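Local coordinates for interferon (Danio rerio, PDB 3PIV), which is a secreted cytokine of the alpha/beta interferon family that probably binds a cell-surface cytokine receptor to set off antiviral defence, at residues A[41-46]-A[110-115]; A[56-61]-A[149-154]; A[118-123]-A[145-150]; A[125-130]-A[135-140]. One frame throughout, in Å; residues are numbered along the deposited sequence.

Interaction 1 (A[41-46]-A[110-115]); sequences TLMDKS and ESYEIR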
loop_
_atom_site.group_PDB
_atom_site.type_symbol
_atom_site.label_atom_id
_atom_site.label_comp_id
_atom_site.label_asym_id
_atom_site.label_seq_id
_atom_site.Cartn_x
_atom_site.Cartn_y
_atom_site.Cartn_z
ATOM N N THR A 41 0.836 -12.552 6.637
ATOM C CA THR A 41 1.361 -13.892 6.924
ATOM C C THR A 41 0.722 -14.880 5.951
ATOM O O THR A 41 1.429 -15.638 5.283
ATOM C CB THR A 41 1.084 -14.328 8.397
ATOM O OG1 THR A 41 1.873 -13.539 9.293
ATOM C CG2 THR A 41 1.423 -15.796 8.605
ATOM N N LEU A 42 -0.610 -14.840 5.863
ATOM C CA LEU A 42 -1.351 -15.654 4.901
ATOM C C LEU A 42 -0.855 -15.447 3.466
ATOM O O LEU A 42 -0.625 -16.406 2.742
ATOM C CB LEU A 42 -2.846 -15.350 4.999
ATOM C CG LEU A 42 -3.809 -15.819 3.900
ATOM C CD1 LEU A 42 -4.029 -17.317 3.955
ATOM C CD2 LEU A 42 -5.144 -15.091 4.016
ATOM N N MET A 43 -0.673 -14.194 3.060
ATOM C CA MET A 43 -0.214 -13.912 1.707
ATOM C C MET A 43 1.221 -14.403 1.482
ATOM O O MET A 43 1.602 -14.812 0.370
ATOM C CB MET A 43 -0.352 -12.414 1.387
ATOM C CG MET A 43 -1.792 -11.884 1.404
ATOM S SD MET A 43 -3.014 -12.921 0.559
ATOM C CE MET A 43 -2.139 -13.262 -0.978
ATOM N N ASP A 44 2.021 -14.373 2.540
ATOM C CA ASP A 44 3.397 -14.844 2.441
ATOM C C ASP A 44 3.471 -16.279 1.876
ATOM O O ASP A 44 4.425 -16.625 1.169
ATOM C CB ASP A 44 4.091 -14.772 3.807
ATOM C CG ASP A 44 4.475 -13.348 4.207
ATOM O OD1 ASP A 44 4.715 -12.505 3.316
ATOM O OD2 ASP A 44 4.542 -13.076 5.425
ATOM N N LYS A 45 2.471 -17.105 2.182
ATOM C CA LYS A 45 2.502 -18.508 1.760
ATOM C C LYS A 45 1.404 -18.883 0.766
ATOM O O LYS A 45 1.197 -20.063 0.473
ATOM C CB LYS A 45 2.490 -19.452 2.967
ATOM C CG LYS A 45 1.394 -19.183 3.988
ATOM C CD LYS A 45 1.717 -19.898 5.305
ATOM C CE LYS A 45 0.630 -19.698 6.356
ATOM N NZ LYS A 45 -0.679 -20.297 5.947
ATOM N N SER A 46 0.713 -17.877 0.241
ATOM C CA SER A 46 -0.286 -18.088 -0.802
ATOM C C SER A 46 0.410 -18.343 -2.122
ATOM O O SER A 46 1.597 -18.071 -2.253
ATOM C CB SER A 46 -1.176 -16.858 -0.933
ATOM O OG SER A 46 -1.921 -16.653 0.246
ATOM N N GLU A 110 -12.035 -13.526 -3.131
ATOM C CA GLU A 110 -10.994 -14.043 -2.251
ATOM C C GLU A 110 -11.041 -13.309 -0.916
ATOM O O GLU A 110 -11.358 -12.115 -0.853
ATOM C CB GLU A 110 -9.611 -13.894 -2.895
ATOM C CG GLU A 110 -9.364 -14.814 -4.086
ATOM C CD GLU A 110 -9.520 -16.303 -3.744
ATOM O OE1 GLU A 110 -9.257 -16.697 -2.580
ATOM O OE2 GLU A 110 -9.904 -17.082 -4.651
ATOM N N SER A 111 -10.730 -14.019 0.156
ATOM C CA SER A 111 -10.780 -13.410 1.468
ATOM C C SER A 111 -9.727 -12.306 1.606
ATOM O O SER A 111 -9.910 -11.359 2.369
ATOM C CB SER A 111 -10.587 -14.468 2.551
ATOM O OG SER A 111 -9.293 -15.028 2.472
ATOM N N TYR A 112 -8.630 -12.407 0.867
ATOM C CA TYR A 112 -7.621 -11.359 0.964
ATOM C C TYR A 112 -8.109 -10.017 0.415
ATOM O O TYR A 112 -7.787 -8.973 0.969
ATOM C CB TYR A 112 -6.270 -11.774 0.370
ATOM C CG TYR A 112 -6.268 -12.215 -1.081
ATOM C CD1 TYR A 112 -6.311 -11.285 -2.119
ATOM C CD2 TYR A 112 -6.173 -13.564 -1.410
ATOM C CE1 TYR A 112 -6.281 -11.699 -3.446
ATOM C CE2 TYR A 112 -6.151 -13.983 -2.717
ATOM C CZ TYR A 112 -6.202 -13.050 -3.738
ATOM O OH TYR A 112 -6.179 -13.487 -5.044
ATOM N N GLU A 113 -8.906 -10.043 -0.650
ATOM C CA GLU A 113 -9.478 -8.804 -1.186
ATOM C C GLU A 113 -10.450 -8.170 -0.194
ATOM O O GLU A 113 -10.445 -6.960 0.023
ATOM C CB GLU A 113 -10.180 -9.058 -2.524
ATOM C CG GLU A 113 -10.898 -7.824 -3.073
ATOM C CD GLU A 113 -11.582 -8.069 -4.412
ATOM O OE1 GLU A 113 -11.211 -9.033 -5.113
ATOM O OE2 GLU A 113 -12.483 -7.285 -4.770
ATOM N N ILE A 114 -11.280 -8.999 0.420
ATOM C CA ILE A 114 -12.191 -8.536 1.454
ATOM C C ILE A 114 -11.459 -7.947 2.670
ATOM O O ILE A 114 -11.775 -6.846 3.122
ATOM C CB ILE A 114 -13.127 -9.689 1.906
ATOM C CG1 ILE A 114 -13.949 -10.202 0.705
ATOM C CG2 ILE A 114 -14.004 -9.222 3.051
ATOM C CD1 ILE A 114 -14.826 -11.404 0.977
ATOM N N ARG A 115 -10.475 -8.675 3.194
ATOM C CA ARG A 115 -9.753 -8.238 4.383
ATOM C C ARG A 115 -8.928 -6.981 4.127
ATOM O O ARG A 115 -8.971 -6.051 4.925
ATOM C CB ARG A 115 -8.868 -9.368 4.926
ATOM C CG ARG A 115 -9.647 -10.660 5.222
ATOM C CD ARG A 115 -8.726 -11.840 5.575
ATOM N NE ARG A 115 -7.939 -11.592 6.784
ATOM C CZ ARG A 115 -7.138 -12.486 7.361
ATOM N NH1 ARG A 115 -7.018 -13.691 6.849
ATOM N NH2 ARG A 115 -6.465 -12.171 8.453
#
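Met43 lays its sulfur against the Tyr112 side chain. SD sits 3.5 Å from Tyr112 CB and 4.4 Å from the ring centroid. It lies 43° off the ring normal, so it meets the ring obliquely. Met43 sets out with CG anti to its own carbonyl carbon (chi1 -63°), and its chain then folds at chi2 and chi3. That folding brings CE over one face of the tyrosine, 4.1 Å from CD2 of Tyr112. Glu110 CB lies over the opposite face, toward the rim. The tyrosine hydroxyl is hydrogen-bonded to Asp50 on helix 48-66. At the more exposed margin, Leu42 CD2 touches Arg115 NH1 at 3.7 Å, meeting the guanidinium obliquely. Within segment 41-46, Ser46 OG donates to Leu42 O at 2.8 Å, from the opposite face of the carbonyl plane to Lys45 N. The buried centre is a Met-aromatic contact, here joining short helix 37-44 to the start of helix 111-129 in the helical bundle of a type I interferon.

Interaction 2 (A[56-61]-A[149-154]); sequences VLTLDH and QRMDII
Met151 reaches from helix 134-158 to Leu59 and Thr58 on helix 48-66, and all of the contact is van der Waals. Its methyl does most of the touching. CE of Met151 packs 3.6 Å from Leu59 CG, and Leu59 CD2 lies equally near, so the methyl rests against one branch of the leucine and its fork. The two side chains cross at a slant. The same CE lies 3.9 Å from Thr58 CB. The sulfur adds a longer contact, with Met151 SD 4.0 Å from Thr58 CG2. Thr58 and Met151 run past each other in opposite directions. Met151 is extended through chi2 (163°) and turns at chi3 (88°), which swings CE toward Leu59.

The polar part of Thr58 belongs to its own helix. OG1 is hydrogen-bonded to Phe54 O one turn earlier, while CG2, anti to the backbone N, is directed at the methionine. Tyr40, Leu55 and Ile62 also touch Met151. The contact therefore has little directional chemistry: buried methyl, methine and sulfur surfaces join the two helices by shape and hydrophobicity.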
loop_
_atom_site.group_PDB
_atom_site.type_symbol
_atom_site.label_atom_id
_atom_site.label_comp_id
_atom_site.label_asym_id
_atom_site.label_seq_id
_atom_site.Cartn_x
_atom_site.Cartn_y
_atom_site.Cartn_z
ATOM N N VAL A 56 -1.453 -5.893 -6.422
ATOM C CA VAL A 56 -2.197 -4.894 -7.182
ATOM C C VAL A 56 -3.269 -4.256 -6.323
ATOM O O VAL A 56 -3.381 -3.037 -6.303
ATOM C CB VAL A 56 -2.853 -5.457 -8.443
ATOM C CG1 VAL A 56 -3.766 -4.387 -9.098
ATOM C CG2 VAL A 56 -1.793 -5.910 -9.411
ATOM N N LEU A 57 -4.041 -5.077 -5.610
ATOM C CA LEU A 57 -5.093 -4.574 -4.736
ATOM C C LEU A 57 -4.546 -3.592 -3.715
ATOM O O LEU A 57 -5.073 -2.492 -3.567
ATOM C CB LEU A 57 -5.806 -5.723 -4.009
ATOM C CG LEU A 57 -6.767 -6.571 -4.842
ATOM C CD1 LEU A 57 -7.220 -7.734 -4.026
ATOM C CD2 LEU A 57 -7.967 -5.734 -5.348
ATOM N N THR A 58 -3.482 -3.992 -3.023
ATOM C CA THR A 58 -2.889 -3.166 -1.985
ATOM C C THR A 58 -2.250 -1.875 -2.530
ATOM O O THR A 58 -2.428 -0.790 -1.957
ATOM C CB THR A 58 -1.870 -3.975 -1.132
ATOM O OG1 THR A 58 -2.439 -5.249 -0.787
ATOM C CG2 THR A 58 -1.560 -3.222 0.134
ATOM N N LEU A 59 -1.518 -1.989 -3.633
ATOM C CA LEU A 59 -0.942 -0.807 -4.255
ATOM C C LEU A 59 -2.047 0.196 -4.558
ATOM O O LEU A 59 -1.921 1.394 -4.314
ATOM C CB LEU A 59 -0.199 -1.177 -5.550
ATOM C CG LEU A 59 1.176 -1.857 -5.423
ATOM C CD1 LEU A 59 1.566 -2.418 -6.766
ATOM C CD2 LEU A 59 2.269 -0.908 -4.906
ATOM N N ASP A 60 -3.147 -0.301 -5.087
ATOM C CA ASP A 60 -4.195 0.601 -5.526
ATOM C C ASP A 60 -4.859 1.257 -4.326
ATOM O O ASP A 60 -5.238 2.424 -4.397
ATOM C CB ASP A 60 -5.216 -0.117 -6.405
ATOM C CG ASP A 60 -4.711 -0.371 -7.828
ATOM O OD1 ASP A 60 -3.623 0.095 -8.208
ATOM O OD2 ASP A 60 -5.423 -1.066 -8.575
ATOM N N HIS A 61 -4.947 0.522 -3.217
ATOM C CA HIS A 61 -5.532 1.050 -1.991
ATOM C C HIS A 61 -4.660 2.136 -1.399
ATOM O O HIS A 61 -5.155 3.155 -0.933
ATOM C CB HIS A 61 -5.749 -0.066 -0.951
ATOM C CG HIS A 61 -7.027 -0.823 -1.143
ATOM N ND1 HIS A 61 -7.082 -2.201 -1.216
ATOM C CD2 HIS A 61 -8.297 -0.389 -1.309
ATOM C CE1 HIS A 61 -8.334 -2.580 -1.401
ATOM N NE2 HIS A 61 -9.089 -1.495 -1.483
ATOM N N GLN A 149 6.953 -2.522 3.493
ATOM C CA GLN A 149 7.980 -3.456 3.978
ATOM C C GLN A 149 7.537 -4.888 3.773
ATOM O O GLN A 149 8.278 -5.685 3.243
ATOM C CB GLN A 149 8.332 -3.190 5.451
ATOM C CG GLN A 149 9.240 -1.995 5.623
ATOM C CD GLN A 149 9.254 -1.429 7.023
ATOM O OE1 GLN A 149 8.328 -1.645 7.816
ATOM N NE2 GLN A 149 10.302 -0.668 7.333
ATOM N N ARG A 150 6.299 -5.196 4.136
ATOM C CA ARG A 150 5.782 -6.545 3.949
ATOM C C ARG A 150 5.511 -6.907 2.472
ATOM O O ARG A 150 5.741 -8.047 2.060
ATOM C CB ARG A 150 4.533 -6.755 4.799
ATOM C CG ARG A 150 4.759 -6.619 6.318
ATOM C CD ARG A 150 5.618 -7.741 6.913
ATOM N NE ARG A 150 5.075 -9.085 6.699
ATOM C CZ ARG A 150 4.292 -9.742 7.558
ATOM N NH1 ARG A 150 3.926 -9.172 8.690
ATOM N NH2 ARG A 150 3.851 -10.960 7.270
ATOM N N MET A 151 5.016 -5.954 1.685
ATOM C CA MET A 151 4.809 -6.198 0.260
ATOM C C MET A 151 6.087 -6.655 -0.412
ATOM O O MET A 151 6.060 -7.506 -1.273
ATOM C CB MET A 151 4.249 -4.960 -0.449
ATOM C CG MET A 151 2.808 -4.656 -0.062
ATOM S SD MET A 151 2.334 -2.969 -0.494
ATOM C CE MET A 151 1.771 -3.222 -2.182
ATOM N N ASP A 152 7.206 -6.089 0.007
ATOM C CA ASP A 152 8.505 -6.414 -0.575
ATOM C C ASP A 152 8.909 -7.870 -0.297
ATOM O O ASP A 152 9.549 -8.525 -1.119
ATOM C CB ASP A 152 9.558 -5.451 -0.020
ATOM C CG ASP A 152 10.939 -5.723 -0.564
ATOM O OD1 ASP A 152 11.204 -5.371 -1.738
ATOM O OD2 ASP A 152 11.762 -6.282 0.186
ATOM N N ILE A 153 8.525 -8.369 0.867
ATOM C CA ILE A 153 8.772 -9.756 1.214
ATOM C C ILE A 153 7.954 -10.649 0.294
ATOM O O ILE A 153 8.466 -11.580 -0.306
ATOM C CB ILE A 153 8.403 -10.038 2.683
ATOM C CG1 ILE A 153 9.377 -9.314 3.622
ATOM C CG2 ILE A 153 8.402 -11.536 2.963
ATOM C CD1 ILE A 153 9.104 -9.589 5.085
ATOM N N ILE A 154 6.676 -10.335 0.176
ATOM C CA ILE A 154 5.787 -11.070 -0.714
ATOM C C ILE A 154 6.284 -11.061 -2.156
ATOM O O ILE A 154 6.206 -12.075 -2.840
ATOM C CB ILE A 154 4.364 -10.504 -0.649
ATOM C CG1 ILE A 154 3.741 -10.837 0.717
ATOM C CG2 ILE A 154 3.521 -11.032 -1.808
ATOM C CD1 ILE A 154 2.509 -10.016 1.028
#

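Interaction 3 (A[118-123]-A[145-150]); sequences RHFRTL and KSHLQR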
loop_
_atom_site.group_PDB
_atom_site.type_symbol
_atom_site.label_atom_id
_atom_site.label_comp_id
_atom_site.label_asym_id
_atom_site.label_seq_id
_atom_site.Cartn_x
_atom_site.Cartn_y
_atom_site.Cartn_z
ATOM N N ARG A 118 -11.173 -4.075 3.857
ATOM C CA ARG A 118 -11.617 -3.811 5.216
ATOM C C ARG A 118 -10.573 -3.005 6.012
ATOM O O ARG A 118 -10.903 -2.059 6.738
ATOM C CB ARG A 118 -11.911 -5.149 5.890
ATOM C CG ARG A 118 -12.554 -5.083 7.250
ATOM C CD ARG A 118 -12.808 -6.513 7.764
ATOM N NE ARG A 118 -13.964 -7.140 7.119
ATOM C CZ ARG A 118 -14.025 -8.417 6.758
ATOM N NH1 ARG A 118 -12.992 -9.229 6.954
ATOM N NH2 ARG A 118 -15.128 -8.887 6.196
ATOM N N HIS A 119 -9.305 -3.375 5.877
ATOM C CA HIS A 119 -8.259 -2.630 6.560
ATOM C C HIS A 119 -8.152 -1.180 6.062
ATOM O O HIS A 119 -8.064 -0.241 6.851
ATOM C CB HIS A 119 -6.918 -3.356 6.437
ATOM C CG HIS A 119 -5.736 -2.491 6.731
ATOM N ND1 HIS A 119 -5.486 -1.971 7.983
ATOM C CD2 HIS A 119 -4.732 -2.053 5.934
ATOM C CE1 HIS A 119 -4.372 -1.260 7.949
ATOM N NE2 HIS A 119 -3.902 -1.282 6.715
ATOM N N PHE A 120 -8.172 -0.980 4.753
ATOM C CA PHE A 120 -8.034 0.376 4.242
ATOM C C PHE A 120 -9.245 1.237 4.556
ATOM O O PHE A 120 -9.118 2.440 4.750
ATOM C CB PHE A 120 -7.672 0.380 2.754
ATOM C CG PHE A 120 -6.215 0.181 2.521
ATOM C CD1 PHE A 120 -5.358 1.275 2.451
ATOM C CD2 PHE A 120 -5.683 -1.096 2.455
ATOM C CE1 PHE A 120 -3.991 1.096 2.275
ATOM C CE2 PHE A 120 -4.316 -1.291 2.284
ATOM C CZ PHE A 120 -3.465 -0.190 2.190
ATOM N N ARG A 121 -10.399 0.621 4.631
ATOM C CA ARG A 121 -11.605 1.263 5.103
ATOM C C ARG A 121 -11.407 1.819 6.485
ATOM O O ARG A 121 -11.775 2.938 6.776
ATOM C CB ARG A 121 -12.742 0.272 5.203
ATOM C CG ARG A 121 -13.723 0.362 4.187
ATOM C CD ARG A 121 -14.329 1.730 3.998
ATOM N NE ARG A 121 -14.672 1.923 2.597
ATOM C CZ ARG A 121 -15.838 2.326 2.117
ATOM N NH1 ARG A 121 -16.842 2.659 2.920
ATOM N NH2 ARG A 121 -15.973 2.407 0.797
ATOM N N THR A 122 -10.823 0.981 7.320
ATOM C CA THR A 122 -10.578 1.363 8.708
ATOM C C THR A 122 -9.693 2.597 8.772
ATOM O O THR A 122 -9.947 3.530 9.549
ATOM C CB THR A 122 -9.906 0.221 9.493
ATOM O OG1 THR A 122 -10.827 -0.865 9.630
ATOM C CG2 THR A 122 -9.474 0.693 10.861
ATOM N N LEU A 123 -8.645 2.595 7.952
ATOM C CA LEU A 123 -7.690 3.697 7.938
ATOM C C LEU A 123 -8.393 4.987 7.534
ATOM O O LEU A 123 -8.218 6.018 8.158
ATOM C CB LEU A 123 -6.543 3.401 6.969
ATOM C CG LEU A 123 -5.644 2.224 7.339
ATOM C CD1 LEU A 123 -4.623 1.939 6.225
ATOM C CD2 LEU A 123 -4.930 2.539 8.645
ATOM N N LYS A 145 4.152 2.631 5.510
ATOM C CA LYS A 145 5.526 2.133 5.611
ATOM C C LYS A 145 5.521 0.636 5.888
ATOM O O LYS A 145 6.227 -0.123 5.239
ATOM C CB LYS A 145 6.308 2.860 6.704
ATOM C CG LYS A 145 7.768 2.372 6.837
ATOM C CD LYS A 145 8.486 3.038 8.002
ATOM C CE LYS A 145 9.979 2.740 7.993
ATOM N NZ LYS A 145 10.682 3.499 9.063
ATOM N N SER A 146 4.707 0.208 6.849
ATOM C CA SER A 146 4.608 -1.218 7.144
ATOM C C SER A 146 4.088 -2.062 5.973
ATOM O O SER A 146 4.539 -3.179 5.772
ATOM C CB SER A 146 3.790 -1.467 8.408
ATOM O OG SER A 146 4.615 -1.300 9.550
ATOM N N HIS A 147 3.137 -1.543 5.202
ATOM C CA HIS A 147 2.654 -2.287 4.039
ATOM C C HIS A 147 3.799 -2.449 3.052
ATOM O O HIS A 147 4.009 -3.524 2.486
ATOM C CB HIS A 147 1.504 -1.543 3.344
ATOM C CG HIS A 147 0.189 -1.658 4.048
ATOM N ND1 HIS A 147 -0.625 -2.761 3.931
ATOM C CD2 HIS A 147 -0.453 -0.799 4.876
ATOM C CE1 HIS A 147 -1.708 -2.586 4.667
ATOM N NE2 HIS A 147 -1.633 -1.399 5.240
ATOM N N LEU A 148 4.532 -1.367 2.824
ATOM C CA LEU A 148 5.575 -1.398 1.810
ATOM C C LEU A 148 6.652 -2.429 2.199
ATOM O O LEU A 148 7.184 -3.126 1.335
ATOM C CB LEU A 148 6.198 -0.012 1.606
ATOM C CG LEU A 148 5.300 1.075 0.977
ATOM C CD1 LEU A 148 5.995 2.420 0.988
ATOM C CD2 LEU A 148 4.897 0.687 -0.443
ATOM N N GLN A 149 6.953 -2.522 3.493
ATOM C CA GLN A 149 7.980 -3.456 3.978
ATOM C C GLN A 149 7.537 -4.888 3.773
ATOM O O GLN A 149 8.278 -5.685 3.243
ATOM C CB GLN A 149 8.332 -3.190 5.451
ATOM C CG GLN A 149 9.240 -1.995 5.623
ATOM C CD GLN A 149 9.254 -1.429 7.023
ATOM O OE1 GLN A 149 8.328 -1.645 7.816
ATOM N NE2 GLN A 149 10.302 -0.668 7.333
ATOM N N ARG A 150 6.299 -5.196 4.136
ATOM C CA ARG A 150 5.782 -6.545 3.949
ATOM C C ARG A 150 5.511 -6.907 2.472
ATOM O O ARG A 150 5.741 -8.047 2.060
ATOM C CB ARG A 150 4.533 -6.755 4.799
ATOM C CG ARG A 150 4.759 -6.619 6.318
ATOM C CD ARG A 150 5.618 -7.741 6.913
ATOM N NE ARG A 150 5.075 -9.085 6.699
ATOM C CZ ARG A 150 4.292 -9.742 7.558
ATOM N NH1 ARG A 150 3.926 -9.172 8.690
ATOM N NH2 ARG A 150 3.851 -10.960 7.270
#
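His147 crosses from helix 134-158 to meet His119 and Phe120 on helix 111-129. The backbones are far apart here, with 11.0 Å between the CA atoms of Phe120 and His147, and the rings bridge the gap. From CB, His147 turns its CG anti to the carbonyl carbon (chi1 -77°), which sends the imidazole outward from its helix. Past CG, one side of the ring carries ND1, hydrogen-bonded to the hydroxyl of Tyr40. On the other side, CD2 lies 4.1 Å from Phe120 CZ. CE1 comes 3.8 Å from Phe120 CE2 and 3.3 Å from His119 CD2. At the tip, His147 NE2 is hydrogen-bonded to His119 NE2 at 2.7 Å. Either nitrogen could be the donor, and the angle of 131° is well short of straight. The two imidazoles meet rim to rim with planes at 40°. Phe120 CZ lies over one face of the His147 ring, near its rim. Bonds at both nitrogens probably limit rotation of the buried imidazole. Phe35 meets the His147 ring edge-to-face, and His61 meets the Phe120 ring. This is an aromatic cluster with a polar histidine pair, set in the core of a helical cytokine bundle.

Interaction 4 (A[125-130]-A[135-140]); sequences KILKKK and EAWEQI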
loop_
_atom_site.group_PDB
_atom_site.type_symbol
_atom_site.label_atom_id
_atom_site.label_comp_id
_atom_site.label_asym_id
_atom_site.label_seq_id
_atom_site.Cartn_x
_atom_site.Cartn_y
_atom_site.Cartn_z
ATOM N N LYS A 125 -11.560 5.641 7.820
ATOM C CA LYS A 125 -12.447 5.972 8.921
ATOM C C LYS A 125 -11.715 6.732 10.010
ATOM O O LYS A 125 -12.225 7.713 10.540
ATOM C CB LYS A 125 -13.078 4.713 9.517
ATOM C CG LYS A 125 -14.005 5.030 10.678
ATOM C CD LYS A 125 -14.731 3.799 11.188
ATOM C CE LYS A 125 -15.927 4.202 12.041
ATOM N NZ LYS A 125 -16.506 3.059 12.807
ATOM N N ILE A 126 -10.514 6.264 10.343
ATOM C CA ILE A 126 -9.705 6.894 11.377
ATOM C C ILE A 126 -9.359 8.331 10.999
ATOM O O ILE A 126 -9.407 9.244 11.831
ATOM C CB ILE A 126 -8.401 6.108 11.599
ATOM C CG1 ILE A 126 -8.668 4.853 12.432
ATOM C CG2 ILE A 126 -7.346 6.989 12.251
ATOM C CD1 ILE A 126 -7.539 3.845 12.386
ATOM N N LEU A 127 -8.994 8.534 9.740
ATOM C CA LEU A 127 -8.601 9.861 9.285
ATOM C C LEU A 127 -9.775 10.829 9.431
ATOM O O LEU A 127 -9.602 11.993 9.791
ATOM C CB LEU A 127 -8.123 9.810 7.829
ATOM C CG LEU A 127 -6.734 9.249 7.530
ATOM C CD1 LEU A 127 -6.581 9.081 6.028
ATOM C CD2 LEU A 127 -5.643 10.171 8.078
ATOM N N LYS A 128 -10.971 10.335 9.139
ATOM C CA LYS A 128 -12.181 11.140 9.240
ATOM C C LYS A 128 -12.563 11.480 10.692
ATOM O O LYS A 128 -12.852 12.637 11.006
ATOM C CB LYS A 128 -13.335 10.460 8.500
ATOM C CG LYS A 128 -13.500 10.956 7.066
ATOM C CD LYS A 128 -13.592 9.829 6.034
ATOM C CE LYS A 128 -14.872 9.008 6.175
ATOM N NZ LYS A 128 -15.026 8.012 5.073
ATOM N N LYS A 129 -12.551 10.472 11.565
ATOM C CA LYS A 129 -12.820 10.656 12.993
ATOM C C LYS A 129 -11.936 11.736 13.566
ATOM O O LYS A 129 -12.357 12.504 14.430
ATOM C CB LYS A 129 -12.552 9.364 13.769
ATOM C CG LYS A 129 -13.789 8.573 14.126
ATOM C CD LYS A 129 -13.434 7.116 14.405
ATOM C CE LYS A 129 -14.652 6.197 14.297
ATOM N NZ LYS A 129 -14.299 4.759 14.500
ATOM N N LYS A 130 -10.699 11.784 13.089
ATOM C CA LYS A 130 -9.714 12.703 13.633
ATOM C C LYS A 130 -9.647 13.976 12.812
ATOM O O LYS A 130 -8.730 14.772 12.986
ATOM C CB LYS A 130 -8.333 12.053 13.662
ATOM C CG LYS A 130 -8.293 10.685 14.309
ATOM C CD LYS A 130 -7.914 10.786 15.772
ATOM C CE LYS A 130 -7.221 9.513 16.253
ATOM N NZ LYS A 130 -6.716 9.653 17.649
ATOM N N GLU A 135 -1.537 14.051 13.283
ATOM C CA GLU A 135 -1.194 12.744 13.860
ATOM C C GLU A 135 -2.026 11.611 13.266
ATOM O O GLU A 135 -1.566 10.479 13.208
ATOM C CB GLU A 135 -1.282 12.733 15.392
ATOM C CG GLU A 135 0.039 12.365 16.122
ATOM C CD GLU A 135 0.950 11.344 15.383
ATOM O OE1 GLU A 135 0.514 10.203 15.068
ATOM O OE2 GLU A 135 2.134 11.690 15.149
ATOM N N ALA A 136 -3.246 11.907 12.814
ATOM C CA ALA A 136 -4.004 10.908 12.063
ATOM C C ALA A 136 -3.266 10.593 10.761
ATOM O O ALA A 136 -3.059 9.427 10.429
ATOM C CB ALA A 136 -5.418 11.368 11.785
ATOM N N TRP A 137 -2.847 11.632 10.038
ATOM C CA TRP A 137 -2.070 11.433 8.815
ATOM C C TRP A 137 -0.742 10.704 9.094
ATOM O O TRP A 137 -0.333 9.840 8.331
ATOM C CB TRP A 137 -1.830 12.756 8.079
ATOM C CG TRP A 137 -2.926 13.090 7.087
ATOM C CD1 TRP A 137 -3.721 14.201 7.082
ATOM C CD2 TRP A 137 -3.354 12.287 5.967
ATOM N NE1 TRP A 137 -4.609 14.146 6.027
ATOM C CE2 TRP A 137 -4.403 12.984 5.331
ATOM C CE3 TRP A 137 -2.953 11.054 5.449
ATOM C CZ2 TRP A 137 -5.052 12.482 4.196
ATOM C CZ3 TRP A 137 -3.603 10.554 4.325
ATOM C CH2 TRP A 137 -4.634 11.273 3.708
ATOM N N GLU A 138 -0.087 11.036 10.200
ATOM C CA GLU A 138 1.186 10.409 10.527
ATOM C C GLU A 138 1.022 8.934 10.884
ATOM O O GLU A 138 1.908 8.126 10.605
ATOM C CB GLU A 138 1.905 11.183 11.629
ATOM C CG GLU A 138 2.397 12.539 11.178
ATOM C CD GLU A 138 3.516 12.450 10.143
ATOM O OE1 GLU A 138 4.069 11.342 9.938
ATOM O OE2 GLU A 138 3.860 13.492 9.543
ATOM N N GLN A 139 -0.115 8.577 11.471
ATOM C CA GLN A 139 -0.415 7.167 11.667
ATOM C C GLN A 139 -0.566 6.489 10.309
ATOM O O GLN A 139 0.031 5.445 10.073
ATOM C CB GLN A 139 -1.673 6.971 12.494
ATOM C CG GLN A 139 -1.448 7.235 13.957
ATOM C CD GLN A 139 -0.313 6.389 14.508
ATOM O OE1 GLN A 139 -0.437 5.168 14.619
ATOM N NE2 GLN A 139 0.797 7.038 14.863
ATOM N N ILE A 140 -1.356 7.081 9.414
ATOM C CA ILE A 140 -1.528 6.494 8.089
ATOM C C ILE A 140 -0.169 6.305 7.395
ATOM O O ILE A 140 0.119 5.239 6.851
ATOM C CB ILE A 140 -2.507 7.316 7.200
ATOM C CG1 ILE A 140 -3.949 6.845 7.411
ATOM C CG2 ILE A 140 -2.159 7.162 5.724
ATOM C CD1 ILE A 140 -4.357 6.623 8.839
#
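Leu127 fills the tight side of this contact, where Ala136, Trp137 and Ile140 surround its branched end. CD1 sits over the six-membered ring of Trp137, 3.9 Å from the centroid and 21° off the ring normal, a CH-pi contact. CD2 lies over the same indole and also packs 3.6 Å from Ala136 O. The leucine and tryptophan side chains cross at about a right angle. Ile140 comes at Leu127 tip to tip, its CG1 3.7 Å from Leu127 CG. The indole NE1 is hydrogen-bonded to the carbonyl of His71, which helps to hold the ring in place. Leu65 of helix 48-66 touches both Leu127 and Ile140. The two segments form an antiparallel helical hairpin: the axes run at 166° and approach to 9.2 Å, and only a short loop separates helix 111-129 from helix 134-158.

The side toward solvent is shallower, though not wide. There Lys130, exposed and just past the helix end, still brings CB to 3.5 Å from Ala136 CB. Only CB and CG of the lysine make this contact. Further out, Gln139 NE2 donates to Glu135 OE1 at 3.2 Å, within one helix turn. Gln139 is also hydrogen-bonded to Asp30, Glu32 and Thr33 in the neighbouring loop.

How the interactions relate
Helix 111-129 serves interactions 1, 3 and 4, and helix 134-158 serves interactions 2, 3 and 4. Interaction 4 lies nearest their connection, and interaction 3 is farther along the same pair, its centre about 13 Å away. Interactions 2 and 3 have centres about 9 Å apart. They share Gln149 and Arg150 and touch through His61 and Phe120. Interaction 1 is about 11 Å from interaction 2, centre to centre, and a salt bridge from Asp44 to Arg150 joins them. The segments of interactions 1 and 2 alternate along the chain. The centres of interactions 1 and 4 are about 25 Å apart. Interactions 3 and 4 join two successive helices, while interactions 1 and 2 bring in helices 37-44 and 48-66 from much earlier in the chain.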